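Non-reducing end beta-L-arabinofuranosidase (PDB 5MQO) probably hydrolyses glycosidic bonds in complex plant pectin as a family GH127 enzyme, with aceric acidase as its likely activity. Local coordinates at residues A[140-145]-A[221-226]; A[300-305]-A[459-464]; A[493-498]-A[527-532]. One frame throughout, in Å; residues are numbered along the deposited sequence.

Contact 1. Residues A[140-145]-A[221-226]; sequences DGYIHT and TDFLCH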
loop_
_atom_site.group_PDB
_atom_site.type_symbol
_atom_site.label_atom_id
_atom_site.label_comp_id
_atom_site.label_asym_id
_atom_site.label_seq_id
_atom_site.Cartn_x
_atom_site.Cartn_y
_atom_site.Cartn_z
ATOM N N ASP A 140 -2.689 -32.195 -14.762
ATOM C CA ASP A 140 -3.914 -31.489 -14.382
ATOM C C ASP A 140 -3.676 -30.126 -13.688
ATOM O O ASP A 140 -4.644 -29.399 -13.404
ATOM C CB ASP A 140 -4.874 -32.399 -13.574
ATOM C CG ASP A 140 -4.386 -32.724 -12.144
ATOM O OD1 ASP A 140 -3.292 -32.295 -11.712
ATOM O OD2 ASP A 140 -5.131 -33.436 -11.430
ATOM N N GLY A 141 -2.412 -29.787 -13.418
ATOM C CA GLY A 141 -2.049 -28.463 -12.919
ATOM C C GLY A 141 -1.665 -28.397 -11.453
ATOM O O GLY A 141 -1.075 -27.409 -11.029
ATOM N N TYR A 142 -2.009 -29.425 -10.674
ATOM C CA TYR A 142 -1.601 -29.526 -9.268
ATOM C C TYR A 142 -0.106 -29.349 -9.119
ATOM O O TYR A 142 0.647 -29.675 -10.043
ATOM C CB TYR A 142 -1.936 -30.910 -8.730
ATOM C CG TYR A 142 -2.003 -31.019 -7.227
ATOM C CD1 TYR A 142 -3.070 -30.456 -6.537
ATOM C CD2 TYR A 142 -1.038 -31.732 -6.491
ATOM C CE1 TYR A 142 -3.185 -30.569 -5.161
ATOM C CE2 TYR A 142 -1.138 -31.850 -5.103
ATOM C CZ TYR A 142 -2.224 -31.267 -4.445
ATOM O OH TYR A 142 -2.392 -31.348 -3.082
ATOM N N ILE A 143 0.326 -28.841 -7.968
ATOM C CA ILE A 143 1.746 -28.889 -7.594
ATOM C C ILE A 143 1.911 -29.434 -6.177
ATOM O O ILE A 143 1.232 -28.998 -5.249
ATOM C CB ILE A 143 2.450 -27.525 -7.745
ATOM C CG1 ILE A 143 2.356 -27.073 -9.209
ATOM C CG2 ILE A 143 3.902 -27.633 -7.272
ATOM C CD1 ILE A 143 3.088 -25.803 -9.549
ATOM N N HIS A 144 2.816 -30.409 -6.050
ATOM C CA HIS A 144 3.130 -31.062 -4.784
ATOM C C HIS A 144 4.365 -30.307 -4.254
ATOM O O HIS A 144 5.484 -30.532 -4.712
ATOM C CB HIS A 144 3.353 -32.588 -5.012
ATOM C CG HIS A 144 3.114 -33.442 -3.794
ATOM N ND1 HIS A 144 1.891 -33.516 -3.157
ATOM C CD2 HIS A 144 3.943 -34.265 -3.105
ATOM C CE1 HIS A 144 1.982 -34.328 -2.119
ATOM N NE2 HIS A 144 3.215 -34.799 -2.067
ATOM N N THR A 145 4.128 -29.384 -3.317
ATOM C CA THR A 145 5.116 -28.352 -2.904
ATOM C C THR A 145 6.466 -28.888 -2.376
ATOM O O THR A 145 7.519 -28.318 -2.702
ATOM C CB THR A 145 4.491 -27.360 -1.886
ATOM O OG1 THR A 145 3.317 -26.775 -2.465
ATOM C CG2 THR A 145 5.469 -26.243 -1.500
ATOM N N THR A 221 -4.416 -22.551 -12.667
ATOM C CA THR A 221 -5.698 -21.880 -12.736
ATOM C C THR A 221 -6.802 -22.852 -13.142
ATOM O O THR A 221 -7.881 -22.859 -12.522
ATOM C CB THR A 221 -5.610 -20.696 -13.728
ATOM O OG1 THR A 221 -4.541 -19.821 -13.340
ATOM C CG2 THR A 221 -6.924 -19.925 -13.820
ATOM N N ASP A 222 -6.540 -23.663 -14.175
ATOM C CA ASP A 222 -7.523 -24.684 -14.641
ATOM C C ASP A 222 -7.837 -25.691 -13.531
ATOM O O ASP A 222 -8.988 -26.119 -13.349
ATOM C CB ASP A 222 -7.036 -25.395 -15.907
ATOM C CG ASP A 222 -7.047 -24.479 -17.146
ATOM O OD1 ASP A 222 -7.942 -23.621 -17.281
ATOM O OD2 ASP A 222 -6.165 -24.617 -18.021
ATOM N N PHE A 223 -6.805 -26.030 -12.768
ATOM C CA PHE A 223 -6.978 -26.894 -11.628
ATOM C C PHE A 223 -7.917 -26.288 -10.561
ATOM O O PHE A 223 -8.793 -26.981 -10.061
ATOM C CB PHE A 223 -5.633 -27.290 -11.017
ATOM C CG PHE A 223 -5.793 -28.192 -9.851
ATOM C CD1 PHE A 223 -6.147 -29.519 -10.052
ATOM C CD2 PHE A 223 -5.711 -27.698 -8.554
ATOM C CE1 PHE A 223 -6.385 -30.351 -8.974
ATOM C CE2 PHE A 223 -5.936 -28.528 -7.480
ATOM C CZ PHE A 223 -6.276 -29.860 -7.687
ATOM N N LEU A 224 -7.732 -25.015 -10.217
ATOM C CA LEU A 224 -8.669 -24.334 -9.331
ATOM C C LEU A 224 -10.089 -24.325 -9.891
ATOM O O LEU A 224 -11.030 -24.534 -9.135
ATOM C CB LEU A 224 -8.281 -22.887 -9.093
ATOM C CG LEU A 224 -6.966 -22.554 -8.423
ATOM C CD1 LEU A 224 -6.926 -21.052 -8.164
ATOM C CD2 LEU A 224 -6.819 -23.332 -7.124
ATOM N N CYS A 225 -10.268 -24.071 -11.189
ATOM C CA CYS A 225 -11.630 -24.076 -11.749
ATOM C C CYS A 225 -12.304 -25.434 -11.521
ATOM O O CYS A 225 -13.493 -25.503 -11.224
ATOM C CB CYS A 225 -11.650 -23.710 -13.238
ATOM S SG CYS A 225 -10.895 -22.111 -13.636
ATOM N N HIS A 226 -11.531 -26.507 -11.645
ATOM C CA HIS A 226 -12.027 -27.845 -11.382
ATOM C C HIS A 226 -12.319 -28.004 -9.893
ATOM O O HIS A 226 -13.365 -28.518 -9.504
ATOM C CB HIS A 226 -11.010 -28.888 -11.853
ATOM C CG HIS A 226 -11.465 -30.304 -11.685
ATOM N ND1 HIS A 226 -12.480 -30.855 -12.445
ATOM C CD2 HIS A 226 -11.049 -31.282 -10.840
ATOM C CE1 HIS A 226 -12.665 -32.111 -12.080
ATOM N NE2 HIS A 226 -11.810 -32.396 -11.109
#
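An aromatic edge-to-face contact between Y142 and F223 pins a loop to the side of a helix near the periphery of the catalytic domain. Residues 140-145 belong to the loop after helix 120-136. Residues 221-226 lie within helix 212-230. The edge of the Y142 ring is turned toward the face of F223. The pair is offset: the centroids are 5.3 Å apart and the planes meet at 73°. Y142 CD1 makes the closest side-chain approach, 3.5 Å from F223 CZ. CG of F223 is anti to its backbone N (chi1 -179°), which carries the ring out from the helix against the loop backbone. There Y142 CA lies over one ring face, while D140 O sits at the ring edge. D140 O is also 3.3 Å from F223 CB.

The helices around this contact form part of the (alpha/alpha)6 barrel of the GH127 catalytic domain. L194 of helix 192-208 also packs on F223. G141 has a positive phi (106°), a conformation that glycine adopts readily. With no side chain on the side facing the helix, its backbone can lie close, and G141 C is 4.1 Å from F223 CB.

The carboxylate of D140 turns back toward its own loop. Its OD1 accepts a weak bond from Y142 N at 3.3 Å. Its OD2 is in a salt bridge with R138. The same OD2 passes F223 CE1 at 4.1 Å, on the exposed side of the contact.

Contact 2. Residues A[300-305]-A[459-464]; sequences ANYLYA and PPNTLR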
loop_
_atom_site.group_PDB
_atom_site.type_symbol
_atom_site.label_atom_id
_atom_site.label_comp_id
_atom_site.label_asym_id
_atom_site.label_seq_id
_atom_site.Cartn_x
_atom_site.Cartn_y
_atom_site.Cartn_z
ATOM N N ALA A 300 -10.484 -8.717 4.415
ATOM C CA ALA A 300 -11.396 -7.647 4.016
ATOM C C ALA A 300 -10.900 -6.878 2.794
ATOM O O ALA A 300 -11.571 -6.740 1.771
ATOM C CB ALA A 300 -11.551 -6.677 5.166
ATOM N N ASN A 301 -9.711 -6.337 2.938
ATOM C CA ASN A 301 -9.214 -5.421 1.967
ATOM C C ASN A 301 -8.904 -6.155 0.662
ATOM O O ASN A 301 -9.253 -5.638 -0.392
ATOM C CB ASN A 301 -8.010 -4.682 2.507
ATOM C CG ASN A 301 -8.370 -3.624 3.529
ATOM O OD1 ASN A 301 -9.535 -3.267 3.722
ATOM N ND2 ASN A 301 -7.343 -3.085 4.182
ATOM N N TYR A 302 -8.311 -7.355 0.729
ATOM C CA TYR A 302 -8.074 -8.165 -0.484
ATOM C C TYR A 302 -9.381 -8.551 -1.183
ATOM O O TYR A 302 -9.437 -8.529 -2.403
ATOM C CB TYR A 302 -7.180 -9.399 -0.210
ATOM C CG TYR A 302 -5.696 -9.076 -0.176
ATOM C CD1 TYR A 302 -4.950 -9.061 -1.331
ATOM C CD2 TYR A 302 -5.063 -8.734 0.990
ATOM C CE1 TYR A 302 -3.593 -8.739 -1.325
ATOM C CE2 TYR A 302 -3.718 -8.415 1.013
ATOM C CZ TYR A 302 -2.980 -8.422 -0.147
ATOM O OH TYR A 302 -1.636 -8.104 -0.124
ATOM N N LEU A 303 -10.427 -8.859 -0.405
ATOM C CA LEU A 303 -11.792 -9.044 -0.956
ATOM C C LEU A 303 -12.209 -7.823 -1.711
ATOM O O LEU A 303 -12.583 -7.936 -2.862
ATOM C CB LEU A 303 -12.856 -9.308 0.121
ATOM C CG LEU A 303 -14.357 -9.209 -0.246
ATOM C CD1 LEU A 303 -14.762 -10.220 -1.286
ATOM C CD2 LEU A 303 -15.241 -9.415 0.966
ATOM N N TYR A 304 -12.139 -6.662 -1.063
ATOM C CA TYR A 304 -12.643 -5.428 -1.683
ATOM C C TYR A 304 -11.915 -5.125 -3.015
ATOM O O TYR A 304 -12.549 -4.758 -4.016
ATOM C CB TYR A 304 -12.626 -4.210 -0.714
ATOM C CG TYR A 304 -13.235 -4.467 0.630
ATOM C CD1 TYR A 304 -14.317 -5.315 0.766
ATOM C CD2 TYR A 304 -12.714 -3.868 1.784
ATOM C CE1 TYR A 304 -14.871 -5.576 1.994
ATOM C CE2 TYR A 304 -13.282 -4.113 3.027
ATOM C CZ TYR A 304 -14.361 -4.975 3.119
ATOM O OH TYR A 304 -14.962 -5.267 4.311
ATOM N N ALA A 305 -10.607 -5.332 -2.998
ATOM C CA ALA A 305 -9.778 -5.228 -4.176
ATOM C C ALA A 305 -10.253 -6.134 -5.295
ATOM O O ALA A 305 -10.446 -5.683 -6.431
ATOM C CB ALA A 305 -8.355 -5.606 -3.814
ATOM N N PRO A 459 6.260 -10.771 5.086
ATOM C CA PRO A 459 7.466 -10.102 4.549
ATOM C C PRO A 459 7.707 -10.318 3.043
ATOM O O PRO A 459 8.035 -9.358 2.348
ATOM C CB PRO A 459 8.620 -10.649 5.413
ATOM C CG PRO A 459 7.969 -11.116 6.650
ATOM C CD PRO A 459 6.608 -11.611 6.240
ATOM N N PRO A 460 7.504 -11.544 2.536
ATOM C CA PRO A 460 7.549 -11.700 1.088
ATOM C C PRO A 460 6.588 -10.786 0.320
ATOM O O PRO A 460 6.969 -10.195 -0.686
ATOM C CB PRO A 460 7.186 -13.167 0.896
ATOM C CG PRO A 460 7.698 -13.825 2.130
ATOM C CD PRO A 460 7.390 -12.847 3.214
ATOM N N ASN A 461 5.365 -10.655 0.812
ATOM C CA ASN A 461 4.410 -9.754 0.195
ATOM C C ASN A 461 4.901 -8.310 0.362
ATOM O O ASN A 461 4.810 -7.495 -0.582
ATOM C CB ASN A 461 2.986 -9.984 0.767
ATOM C CG ASN A 461 1.918 -9.134 0.079
ATOM O OD1 ASN A 461 2.146 -8.571 -0.982
ATOM N ND2 ASN A 461 0.754 -9.018 0.701
ATOM N N THR A 462 5.447 -7.981 1.530
ATOM C CA THR A 462 5.954 -6.625 1.733
ATOM C C THR A 462 7.038 -6.292 0.709
ATOM O O THR A 462 6.944 -5.273 0.034
ATOM C CB THR A 462 6.443 -6.431 3.169
ATOM O OG1 THR A 462 5.323 -6.607 4.032
ATOM C CG2 THR A 462 7.009 -5.064 3.391
ATOM N N LEU A 463 8.033 -7.171 0.579
ATOM C CA LEU A 463 9.178 -6.948 -0.303
ATOM C C LEU A 463 8.783 -6.913 -1.792
ATOM O O LEU A 463 9.177 -6.012 -2.519
ATOM C CB LEU A 463 10.276 -7.999 -0.054
ATOM C CG LEU A 463 11.570 -7.874 -0.897
ATOM C CD1 LEU A 463 12.189 -6.486 -0.830
ATOM C CD2 LEU A 463 12.611 -8.921 -0.505
ATOM N N ARG A 464 7.994 -7.859 -2.250
ATOM C CA ARG A 464 7.561 -7.795 -3.637
ATOM C C ARG A 464 6.730 -6.545 -3.925
ATOM O O ARG A 464 6.798 -6.002 -5.021
ATOM C CB ARG A 464 6.816 -9.065 -4.056
ATOM C CG ARG A 464 5.395 -9.173 -3.566
ATOM C CD ARG A 464 4.359 -8.597 -4.537
ATOM N NE ARG A 464 3.497 -9.656 -5.036
ATOM C CZ ARG A 464 2.582 -10.307 -4.309
ATOM N NH1 ARG A 464 2.360 -10.008 -3.038
ATOM N NH2 ARG A 464 1.873 -11.282 -4.870
#
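Y302 and N461 reach toward each other from opposite directions and join two helices of the GH127 catalytic domain, whose core is an (alpha/alpha)6 barrel. Y302 is on helix 297-314 and N461 is on the short helix 458-466. The contact is buried near the centre of the chain. The helices do not pack directly here: the nearest CA atoms, those of Y302 and N461, are 12.6 Å apart. The long Y302 side chain spans most of the gap, and the short N461 amide meets its end.

The link is one hydrogen bond. N461 ND2 donates to Y302 OH at 2.7 Å, with an N-H...O angle of 154°. The hydroxyl lies almost in the amide plane of N461, so the N-H is aimed well at the oxygen. Only OH makes the contact, and the phenol ring is turned 51° from the amide. With chi1 at -176°, the N461 side chain extends from its helix toward Y302.

Helix 382-399 touches both partners, with I386 on Y302 and C383 on N461. C383 forms a disulfide with C458, just before residues 459-464. In GH127 relatives a cysteine cluster at the start of this short helix supplies a zinc site and the catalytic cysteine, so the contact probably lies near the active site. K105 of helix 102-117 packs on N461 as well.

The other end of the amide faces R464, one turn further along. This arginine has a salt bridge to E108 through NH2, which would help fix its guanidinium group. N461 CG lies at the edge of that group, in its plane. R464 NH1 comes to 2.5 Å from N461 OD1, a weak and doubtful bond.

Contact 3. Residues A[493-498]-A[527-532]; sequences TNWKDK and GAFSLF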
loop_
_atom_site.group_PDB
_atom_site.type_symbol
_atom_site.label_atom_id
_atom_site.label_comp_id
_atom_site.label_asym_id
_atom_site.label_seq_id
_atom_site.Cartn_x
_atom_site.Cartn_y
_atom_site.Cartn_z
ATOM N N THR A 493 6.818 4.648 -22.554
ATOM C CA THR A 493 5.719 3.846 -23.073
ATOM C C THR A 493 5.675 3.987 -24.584
ATOM O O THR A 493 6.397 4.794 -25.165
ATOM C CB THR A 493 4.353 4.292 -22.512
ATOM O OG1 THR A 493 3.342 3.370 -22.934
ATOM C CG2 THR A 493 3.939 5.710 -22.991
ATOM N N ASN A 494 4.819 3.184 -25.205
ATOM C CA ASN A 494 4.411 3.377 -26.589
ATOM C C ASN A 494 3.042 4.012 -26.504
ATOM O O ASN A 494 2.205 3.523 -25.758
ATOM C CB ASN A 494 4.341 2.038 -27.342
ATOM C CG ASN A 494 4.439 2.213 -28.850
ATOM O OD1 ASN A 494 3.549 2.789 -29.489
ATOM N ND2 ASN A 494 5.532 1.728 -29.426
ATOM N N TRP A 495 2.816 5.098 -27.244
ATOM C CA TRP A 495 1.555 5.831 -27.134
ATOM C C TRP A 495 0.593 5.559 -28.302
ATOM O O TRP A 495 0.597 6.257 -29.303
ATOM C CB TRP A 495 1.780 7.334 -26.892
ATOM C CG TRP A 495 0.535 7.952 -26.331
ATOM C CD1 TRP A 495 -0.053 7.713 -25.082
ATOM C CD2 TRP A 495 -0.326 8.844 -27.014
ATOM N NE1 TRP A 495 -1.221 8.434 -24.966
ATOM C CE2 TRP A 495 -1.417 9.135 -26.134
ATOM C CE3 TRP A 495 -0.290 9.437 -28.286
ATOM C CZ2 TRP A 495 -2.456 10.009 -26.499
ATOM C CZ3 TRP A 495 -1.325 10.303 -28.658
ATOM C CH2 TRP A 495 -2.393 10.585 -27.764
ATOM N N LYS A 496 -0.251 4.536 -28.114
ATOM C CA LYS A 496 -1.189 4.028 -29.124
ATOM C C LYS A 496 -0.389 3.424 -30.269
ATOM O O LYS A 496 0.792 3.110 -30.092
ATOM C CB LYS A 496 -2.159 5.122 -29.594
ATOM C CG LYS A 496 -2.686 5.999 -28.460
ATOM C CD LYS A 496 -4.137 6.419 -28.660
ATOM C CE LYS A 496 -4.462 7.732 -27.973
ATOM N NZ LYS A 496 -5.858 8.161 -28.242
ATOM N N ASP A 497 -1.018 3.234 -31.427
ATOM C CA ASP A 497 -0.296 2.856 -32.652
ATOM C C ASP A 497 0.389 4.113 -33.250
ATOM O O ASP A 497 -0.016 4.593 -34.314
ATOM C CB ASP A 497 -1.275 2.177 -33.652
ATOM C CG ASP A 497 -0.564 1.393 -34.784
ATOM O OD1 ASP A 497 0.683 1.434 -34.888
ATOM O OD2 ASP A 497 -1.271 0.726 -35.577
ATOM N N LYS A 498 1.407 4.639 -32.552
ATOM C CA LYS A 498 2.104 5.893 -32.942
ATOM C C LYS A 498 3.628 5.868 -32.780
ATOM O O LYS A 498 4.326 6.455 -33.587
ATOM C CB LYS A 498 1.581 7.099 -32.153
ATOM C CG LYS A 498 0.073 7.377 -32.233
ATOM C CD LYS A 498 -0.266 8.600 -33.092
ATOM C CE LYS A 498 -1.723 9.044 -32.945
ATOM N NZ LYS A 498 -2.599 8.537 -34.037
ATOM N N GLY A 527 -1.375 13.674 -31.594
ATOM C CA GLY A 527 -2.084 14.932 -31.821
ATOM C C GLY A 527 -1.731 15.906 -30.728
ATOM O O GLY A 527 -0.569 16.033 -30.324
ATOM N N ALA A 528 -2.748 16.617 -30.262
ATOM C CA ALA A 528 -2.749 17.126 -28.894
ATOM C C ALA A 528 -3.104 15.930 -28.017
ATOM O O ALA A 528 -3.837 15.036 -28.439
ATOM C CB ALA A 528 -3.772 18.237 -28.710
ATOM N N PHE A 529 -2.529 15.906 -26.822
ATOM C CA PHE A 529 -2.903 14.959 -25.773
ATOM C C PHE A 529 -2.481 15.575 -24.450
ATOM O O PHE A 529 -1.615 16.471 -24.434
ATOM C CB PHE A 529 -2.247 13.590 -25.996
ATOM C CG PHE A 529 -0.751 13.602 -25.897
ATOM C CD1 PHE A 529 0.026 13.948 -26.990
ATOM C CD2 PHE A 529 -0.116 13.268 -24.719
ATOM C CE1 PHE A 529 1.417 13.969 -26.901
ATOM C CE2 PHE A 529 1.272 13.291 -24.617
ATOM C CZ PHE A 529 2.044 13.634 -25.712
ATOM N N SER A 530 -3.067 15.089 -23.353
ATOM C CA SER A 530 -2.897 15.733 -22.041
ATOM C C SER A 530 -1.781 15.141 -21.170
ATOM O O SER A 530 -1.367 13.982 -21.328
ATOM C CB SER A 530 -4.220 15.712 -21.278
ATOM O OG SER A 530 -5.162 16.615 -21.826
ATOM N N LEU A 531 -1.280 15.963 -20.261
ATOM C CA LEU A 531 -0.484 15.477 -19.135
ATOM C C LEU A 531 -1.198 15.906 -17.881
ATOM O O LEU A 531 -1.317 17.099 -17.615
ATOM C CB LEU A 531 0.933 16.066 -19.132
ATOM C CG LEU A 531 1.931 15.501 -20.146
ATOM C CD1 LEU A 531 3.323 16.082 -19.900
ATOM C CD2 LEU A 531 1.996 13.983 -20.123
ATOM N N PHE A 532 -1.659 14.940 -17.100
ATOM C CA PHE A 532 -2.429 15.233 -15.893
ATOM C C PHE A 532 -1.499 15.144 -14.704
ATOM O O PHE A 532 -0.698 14.205 -14.625
ATOM C CB PHE A 532 -3.542 14.229 -15.709
ATOM C CG PHE A 532 -4.522 14.183 -16.832
ATOM C CD1 PHE A 532 -4.254 13.457 -17.981
ATOM C CD2 PHE A 532 -5.762 14.804 -16.715
ATOM C CE1 PHE A 532 -5.176 13.377 -19.016
ATOM C CE2 PHE A 532 -6.700 14.724 -17.739
ATOM C CZ PHE A 532 -6.398 14.013 -18.900
#
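W495 and F529 form the tight part of this contact, and the loop ends beside them form the loose part. The six-membered ring of W495 lies against the base of the F529 side chain. F529 CB is 3.5 Å from W495 CH2 and 3.6 Å from W495 CZ2. F529 CG sits over one face of the indole, toward its rim. The ring planes meet obliquely at 34°, with centroids 4.7 Å apart. The side chains run antiparallel alongside one another. The backbone of F529 places CB against the indole. Its CG stands between the backbone N and the carbonyl carbon (chi1 65°), which sets CG over the indole beside CB.

The pair lies between the two sheets of a beta-sandwich built largely from the GH127 middle domain. W495 follows strand 489-494 of the antiparallel sheet. F529 is in strand 529-535 of the other, mixed sheet. L501, on strand 500-506, touches both aromatic side chains. F529 also meets the ring of W567, and its backbone O accepts a hydrogen bond from W567 NE1. These neighbours bury the two aromatic residues.

The opposite face of the indole is covered from within its own segment. K496 CE lies 3.3 Å above that plane, toward the rim, and K496 NZ is hydrogen-bonded to P478 O. Past W495 the chain makes an inverse gamma turn centred on D497. K498 N and K496 O are 3.0 Å apart across it, a weak bond. K496, D497 and K498 are all exposed. On the facing segment G527 is exposed too, and it only grazes the indole, with G527 N 4.5 Å from W495 CZ3.

From the N terminus, contact 1 comes first. It closes a span that includes the unmodelled residues 151-188 and helix 192-208, and ties a loop to helix 212-230. Contact 2 opens later and closes over about 150 residues, linking helices 297-314 and 458-466 deep in the same catalytic domain. Contact 3 follows in the middle domain. It closes a short, strand-rich span and joins the two sheets there. The three are in series; none nests in or crosses another. Contacts 1 and 2 have centres about 22 Å apart. Contact 3 lies further off, its centre about 32 Å from that of contact 2 and 41 Å from that of contact 1.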